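Local coordinates for cellulase IBT99 (Metagenomes, PDB 6WBT), which probably hydrolyses 6-phospho-alpha-glucosides as a family 4 glycoside hydrolase, binding NAD, a manganese ion and glucose-6-phosphate, at residues A[141-146]-A[164-169]; A[329-334]-A[363-368]. All coordinates share one frame; numbering follows the deposited sequence.

How the contacts relate
Following the chain from its N terminus, contact 1 pairs 141-146 with 164-169 and closes a short loop whose 17 intervening residues include helix 151-161. Contact 2 then pairs 329-334 with 363-368, closing a later loop that carries strand 338-345 and the start of strand 358-366. The loops are in series and neither nest nor cross. In space, however, the contact centres are about 11 Å apart and both reach the same mixed sheet. Helix 321-334 joins them: Val145 CG2 of contact 1 packs 3.6 Å from Leu332 CD1 of contact 2. The N-terminal Rossmann-type part is thus tied to helix 321-334 and the antiparallel strands that follow it.

Contact 1: A[141-146]-A[164-169]; sequences KYWIVN and KARIIN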
loop_
_atom_site.group_PDB
_atom_site.type_symbol
_atom_site.label_atom_id
_atom_site.label_comp_id
_atom_site.label_asym_id
_atom_site.label_seq_id
_atom_site.Cartn_x
_atom_site.Cartn_y
_atom_site.Cartn_z
ATOM N N LYS A 141 -25.829 22.439 -7.546
ATOM C CA LYS A 141 -25.963 20.995 -7.688
ATOM C C LYS A 141 -25.868 20.560 -9.147
ATOM O O LYS A 141 -26.520 19.598 -9.559
ATOM C CB LYS A 141 -27.278 20.509 -7.080
ATOM C CG LYS A 141 -27.285 20.439 -5.563
ATOM C CD LYS A 141 -28.493 19.662 -5.062
ATOM C CE LYS A 141 -28.449 19.467 -3.555
ATOM N NZ LYS A 141 -29.569 18.607 -3.081
ATOM N N TYR A 142 -25.060 21.262 -9.939
ATOM C CA TYR A 142 -24.932 20.937 -11.349
ATOM C C TYR A 142 -24.248 19.586 -11.529
ATOM O O TYR A 142 -23.620 19.045 -10.615
ATOM C CB TYR A 142 -24.143 22.024 -12.083
ATOM C CG TYR A 142 -22.649 21.970 -11.846
ATOM C CD1 TYR A 142 -22.075 22.603 -10.751
ATOM C CD2 TYR A 142 -21.810 21.288 -12.720
ATOM C CE1 TYR A 142 -20.710 22.555 -10.531
ATOM C CE2 TYR A 142 -20.449 21.231 -12.506
ATOM C CZ TYR A 142 -19.903 21.867 -11.414
ATOM O OH TYR A 142 -18.545 21.812 -11.205
ATOM N N TRP A 143 -24.376 19.038 -12.734
ATOM C CA TRP A 143 -23.693 17.806 -13.100
ATOM C C TRP A 143 -23.213 17.915 -14.536
ATOM O O TRP A 143 -23.978 18.315 -15.419
ATOM C CB TRP A 143 -24.603 16.583 -12.941
ATOM C CG TRP A 143 -24.731 16.111 -11.530
ATOM C CD1 TRP A 143 -25.854 16.139 -10.756
ATOM C CD2 TRP A 143 -23.696 15.545 -10.715
ATOM N NE1 TRP A 143 -25.585 15.621 -9.513
ATOM C CE2 TRP A 143 -24.268 15.249 -9.462
ATOM C CE3 TRP A 143 -22.344 15.259 -10.925
ATOM C CZ2 TRP A 143 -23.533 14.684 -8.423
ATOM C CZ3 TRP A 143 -21.617 14.696 -9.892
ATOM C CH2 TRP A 143 -22.212 14.415 -8.656
ATOM N N ILE A 144 -21.954 17.566 -14.762
ATOM C CA ILE A 144 -21.369 17.549 -16.097
ATOM C C ILE A 144 -21.143 16.089 -16.469
ATOM O O ILE A 144 -20.146 15.479 -16.061
ATOM C CB ILE A 144 -20.062 18.346 -16.167
ATOM C CG1 ILE A 144 -20.298 19.789 -15.735
ATOM C CG2 ILE A 144 -19.497 18.292 -17.580
ATOM C CD1 ILE A 144 -19.049 20.626 -15.762
ATOM N N VAL A 145 -22.059 15.527 -17.246
ATOM C CA VAL A 145 -21.881 14.176 -17.747
ATOM C C VAL A 145 -20.981 14.243 -18.974
ATOM O O VAL A 145 -21.458 14.386 -20.109
ATOM C CB VAL A 145 -23.240 13.508 -18.052
ATOM C CG1 VAL A 145 -23.021 12.120 -18.619
ATOM C CG2 VAL A 145 -24.082 13.439 -16.781
ATOM N N ASN A 146 -19.672 14.166 -18.748
ATOM C CA ASN A 146 -18.698 14.332 -19.817
ATOM C C ASN A 146 -18.474 13.006 -20.528
ATOM O O ASN A 146 -18.165 11.994 -19.890
ATOM C CB ASN A 146 -17.389 14.875 -19.253
ATOM C CG ASN A 146 -16.292 14.953 -20.295
ATOM O OD1 ASN A 146 -16.551 15.182 -21.477
ATOM N ND2 ASN A 146 -15.053 14.754 -19.860
ATOM N N LYS A 164 -12.848 18.762 -6.925
ATOM C CA LYS A 164 -14.179 18.960 -6.369
ATOM C C LYS A 164 -15.256 19.119 -7.435
ATOM O O LYS A 164 -16.416 19.371 -7.088
ATOM C CB LYS A 164 -14.190 20.188 -5.451
ATOM C CG LYS A 164 -13.215 20.112 -4.287
ATOM C CD LYS A 164 -13.627 19.052 -3.279
ATOM C CE LYS A 164 -12.752 19.110 -2.038
ATOM N NZ LYS A 164 -12.818 20.446 -1.382
ATOM N N ALA A 165 -14.908 18.976 -8.711
ATOM C CA ALA A 165 -15.873 19.189 -9.780
ATOM C C ALA A 165 -16.952 18.114 -9.764
ATOM O O ALA A 165 -16.670 16.928 -9.570
ATOM C CB ALA A 165 -15.167 19.200 -11.136
ATOM N N ARG A 166 -18.198 18.540 -9.973
ATOM C CA ARG A 166 -19.333 17.620 -10.052
ATOM C C ARG A 166 -19.436 17.128 -11.492
ATOM O O ARG A 166 -20.306 17.531 -12.269
ATOM C CB ARG A 166 -20.612 18.304 -9.581
ATOM C CG ARG A 166 -20.417 19.162 -8.339
ATOM C CD ARG A 166 -21.729 19.723 -7.807
ATOM N NE ARG A 166 -22.407 18.791 -6.910
ATOM C CZ ARG A 166 -23.461 18.057 -7.250
ATOM N NH1 ARG A 166 -24.012 17.236 -6.366
ATOM N NH2 ARG A 166 -23.970 18.148 -8.470
ATOM N N ILE A 167 -18.513 16.238 -11.850
ATOM C CA ILE A 167 -18.375 15.740 -13.211
ATOM C C ILE A 167 -18.305 14.220 -13.176
ATOM O O ILE A 167 -17.781 13.623 -12.230
ATOM C CB ILE A 167 -17.128 16.340 -13.906
ATOM C CG1 ILE A 167 -17.048 15.906 -15.373
ATOM C CG2 ILE A 167 -15.856 15.963 -13.158
ATOM C CD1 ILE A 167 -15.837 16.447 -16.102
ATOM N N ILE A 168 -18.860 13.591 -14.211
ATOM C CA ILE A 168 -18.808 12.144 -14.377
ATOM C C ILE A 168 -18.408 11.849 -15.816
ATOM O O ILE A 168 -19.128 12.213 -16.755
ATOM C CB ILE A 168 -20.147 11.469 -14.027
ATOM C CG1 ILE A 168 -20.183 10.036 -14.567
ATOM C CG2 ILE A 168 -21.326 12.293 -14.533
ATOM C CD1 ILE A 168 -21.449 9.286 -14.223
ATOM N N ASN A 169 -17.262 11.200 -15.991
ATOM C CA ASN A 169 -16.733 10.866 -17.306
ATOM C C ASN A 169 -17.136 9.444 -17.671
ATOM O O ASN A 169 -16.895 8.509 -16.899
ATOM C CB ASN A 169 -15.213 11.014 -17.330
ATOM C CG ASN A 169 -14.752 12.374 -16.839
ATOM O OD1 ASN A 169 -14.664 13.328 -17.612
ATOM N ND2 ASN A 169 -14.456 12.468 -15.548
#
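Lys141 meets Arg166 through its backbone, CA lying over one face of the guanidinium toward its rim. Tyr142 covers the aliphatic start of the same arginine: Arg166 CB stands over the ring face, 4.2 Å from the centroid of the Tyr142 ring, a CH-pi contact. Trp143 takes the opposite guanidinium face. Arg166 CZ lies over the face of the Trp143 six-membered ring, 4.0 Å from its centroid, a cation-pi contact, but the two planes are 52° apart, so the groups are inclined and not stacked flat. The chain of Arg166 bends at chi3 (86°), which sets NE off the line of the aliphatic part. An alanine in place of Trp143 would probably strip the aromatic cover from one face of the guanidinium, leaving it less restrained, and open a gap beside Leu332 of helix 321-334. From Ile144 onward the backbone bonds alternate as in a parallel pair: Ile144 N donates to Arg166 O (3.0 Å), and Ile144 O accepts from Ile168 N (2.9 Å). Val145 lies side by side with Ile168, CG2 of Val145 3.7 Å from CG2 of Ile168, on the sheet face packed by helix 321-334. Asn146 N then donates to Ile168 O (2.8 Å). Its side chain, on the face with Ile144 and Ile167, gives ND2 to Asn169 OD1 (2.7 Å) in the plane of that acceptor's carbonyl, while Asn146 OD1 is hydrogen-bonded to Ser148 OG. Both amide ends thus have partners, fixing the rotation of a group about 7 Å from the bound NAD. The strand directions differ by 13°, nearly parallel, and helix 151-161 connects them: this is a beta-alpha-beta crossover of the Rossmann fold, near the bound dinucleotide.

Contact 2: A[329-334]-A[363-368]; sequences VESLIH and GYVTDR
Ser331 and Val365 make the central polar contact of a helix-on-sheet packing, in which helix 321-334 lies against strand 358-366. The axes of the helix and strand segments approach to 6.9 Å at 58°. Ser331 OG, set anti to the backbone N (chi1 -174°), donates to Val365 O at 2.8 Å. The C=O...donor angle is 131°, and the donor is tilted out of the carbonyl plane. Beside this bond, Leu332 crosses Val365 obliquely, with Leu332 CD2 3.7 Å from Val365 CG1; CB of Ser331 rests on the same methyl, so Val365 is met by two successive helix residues. Where the strand gives way to a turn, Asp367 CA sits 3.4 Å from Leu332 O in a CA-H...O contact, and Asp367 CB faces the same oxygen.

In the next shell, Ser331 OG is also hydrogen-bonded to Ser338 N, and Val365 pairs with Ser338 through the backbone. One hydroxyl therefore links the helix to two adjacent antiparallel strands, 338-345 and 358-366. Asp367 N is held by OD1 of Asp335, the residue following His334, which positions the turn that Leu332 O touches. Farther out, Tyr364 reaches a second subunit, where its ring stacks on Tyr364 of that chain and its hydroxyl is hydrogen-bonded to Glu371 of the same neighbour.

The turn after the strand is an ST turn: Thr366 OG1 accepts from Arg368 N at 3.0 Å and is also hydrogen-bonded to Gly369 O. Arg368 NH2 forms a salt bridge with Glu371 OE2 of its own chain; its NH1 makes a long, charge-only pair with Asp367 OD1, and another long, weak one with Glu193 of the second subunit. The guanidinium of Arg368 has Thr366 OG1 over its centre, 3.5 Å above the plane.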
loop_
_atom_site.group_PDB
_atom_site.type_symbol
_atom_site.label_atom_id
_atom_site.label_comp_id
_atom_site.label_asym_id
_atom_site.label_seq_id
_atom_site.Cartn_x
_atom_site.Cartn_y
_atom_site.Cartn_z
ATOM N N VAL A 329 -27.745 10.753 -16.796
ATOM C CA VAL A 329 -28.389 11.962 -16.286
ATOM C C VAL A 329 -29.686 11.613 -15.574
ATOM O O VAL A 329 -29.983 12.137 -14.494
ATOM C CB VAL A 329 -28.645 12.964 -17.427
ATOM C CG1 VAL A 329 -29.289 14.230 -16.879
ATOM C CG2 VAL A 329 -27.367 13.270 -18.184
ATOM N N GLU A 330 -30.486 10.732 -16.177
ATOM C CA GLU A 330 -31.745 10.324 -15.564
ATOM C C GLU A 330 -31.509 9.676 -14.206
ATOM O O GLU A 330 -32.271 9.903 -13.258
ATOM C CB GLU A 330 -32.488 9.374 -16.500
ATOM C CG GLU A 330 -33.811 8.870 -15.966
ATOM C CD GLU A 330 -34.459 7.862 -16.892
ATOM O OE1 GLU A 330 -34.197 7.917 -18.113
ATOM O OE2 GLU A 330 -35.226 7.010 -16.400
ATOM N N SER A 331 -30.450 8.872 -14.089
ATOM C CA SER A 331 -30.124 8.266 -12.805
ATOM C C SER A 331 -29.586 9.286 -11.810
ATOM O O SER A 331 -29.686 9.063 -10.600
ATOM C CB SER A 331 -29.115 7.133 -12.996
ATOM O OG SER A 331 -28.896 6.439 -11.779
ATOM N N LEU A 332 -29.021 10.395 -12.293
ATOM C CA LEU A 332 -28.604 11.478 -11.411
ATOM C C LEU A 332 -29.790 12.281 -10.896
ATOM O O LEU A 332 -29.727 12.836 -9.791
ATOM C CB LEU A 332 -27.629 12.407 -12.140
ATOM C CG LEU A 332 -26.239 11.871 -12.483
ATOM C CD1 LEU A 332 -25.576 12.740 -13.540
ATOM C CD2 LEU A 332 -25.376 11.808 -11.237
ATOM N N ILE A 333 -30.871 12.354 -11.671
ATOM C CA ILE A 333 -32.029 13.150 -11.275
ATOM C C ILE A 333 -32.864 12.411 -10.238
ATOM O O ILE A 333 -33.212 12.965 -9.188
ATOM C CB ILE A 333 -32.869 13.517 -12.512
ATOM C CG1 ILE A 333 -32.021 14.280 -13.527
ATOM C CG2 ILE A 333 -34.080 14.345 -12.109
ATOM C CD1 ILE A 333 -32.588 14.266 -14.926
ATOM N N HIS A 334 -33.197 11.150 -10.511
ATOM C CA HIS A 334 -34.107 10.383 -9.672
ATOM C C HIS A 334 -33.398 9.408 -8.742
ATOM O O HIS A 334 -34.076 8.651 -8.041
ATOM C CB HIS A 334 -35.107 9.621 -10.545
ATOM C CG HIS A 334 -36.077 10.504 -11.263
ATOM N ND1 HIS A 334 -36.940 10.034 -12.230
ATOM C CD2 HIS A 334 -36.324 11.831 -11.153
ATOM C CE1 HIS A 334 -37.675 11.033 -12.685
ATOM N NE2 HIS A 334 -37.321 12.134 -12.048
ATOM N N GLY A 363 -20.053 1.181 -11.493
ATOM C CA GLY A 363 -20.455 1.953 -10.332
ATOM C C GLY A 363 -21.932 2.274 -10.395
ATOM O O GLY A 363 -22.552 2.252 -11.463
ATOM N N TYR A 364 -22.493 2.574 -9.227
ATOM C CA TYR A 364 -23.909 2.890 -9.091
ATOM C C TYR A 364 -24.088 4.403 -9.118
ATOM O O TYR A 364 -23.593 5.108 -8.231
ATOM C CB TYR A 364 -24.477 2.296 -7.801
ATOM C CG TYR A 364 -24.520 0.783 -7.799
ATOM C CD1 TYR A 364 -23.387 0.036 -7.495
ATOM C CD2 TYR A 364 -25.690 0.101 -8.104
ATOM C CE1 TYR A 364 -23.422 -1.346 -7.495
ATOM C CE2 TYR A 364 -25.733 -1.281 -8.106
ATOM C CZ TYR A 364 -24.596 -1.999 -7.800
ATOM O OH TYR A 364 -24.634 -3.374 -7.800
ATOM N N VAL A 365 -24.790 4.895 -10.135
ATOM C CA VAL A 365 -24.983 6.330 -10.324
ATOM C C VAL A 365 -26.069 6.806 -9.366
ATOM O O VAL A 365 -27.241 6.448 -9.511
ATOM C CB VAL A 365 -25.343 6.662 -11.777
ATOM C CG1 VAL A 365 -25.652 8.143 -11.920
ATOM C CG2 VAL A 365 -24.210 6.257 -12.708
ATOM N N THR A 366 -25.683 7.616 -8.387
ATOM C CA THR A 366 -26.601 8.215 -7.434
ATOM C C THR A 366 -26.748 9.702 -7.730
ATOM O O THR A 366 -26.016 10.275 -8.540
ATOM C CB THR A 366 -26.112 8.010 -5.996
ATOM O OG1 THR A 366 -25.075 8.955 -5.705
ATOM C CG2 THR A 366 -25.562 6.603 -5.819
ATOM N N ASP A 367 -27.705 10.336 -7.050
ATOM C CA ASP A 367 -27.858 11.780 -7.189
ATOM C C ASP A 367 -26.732 12.555 -6.517
ATOM O O ASP A 367 -26.703 13.787 -6.625
ATOM C CB ASP A 367 -29.206 12.232 -6.623
ATOM C CG ASP A 367 -29.286 12.083 -5.118
ATOM O OD1 ASP A 367 -29.040 10.968 -4.613
ATOM O OD2 ASP A 367 -29.588 13.087 -4.438
ATOM N N ARG A 368 -25.816 11.870 -5.832
ATOM C CA ARG A 368 -24.672 12.497 -5.191
ATOM C C ARG A 368 -23.365 12.240 -5.926
ATOM O O ARG A 368 -22.337 12.812 -5.548
ATOM C CB ARG A 368 -24.541 11.997 -3.744
ATOM C CG ARG A 368 -25.861 11.907 -2.994
ATOM C CD ARG A 368 -25.698 11.133 -1.698
ATOM N NE ARG A 368 -25.183 9.786 -1.931
ATOM C CZ ARG A 368 -25.947 8.726 -2.178
ATOM N NH1 ARG A 368 -27.266 8.852 -2.222
ATOM N NH2 ARG A 368 -25.392 7.539 -2.379
#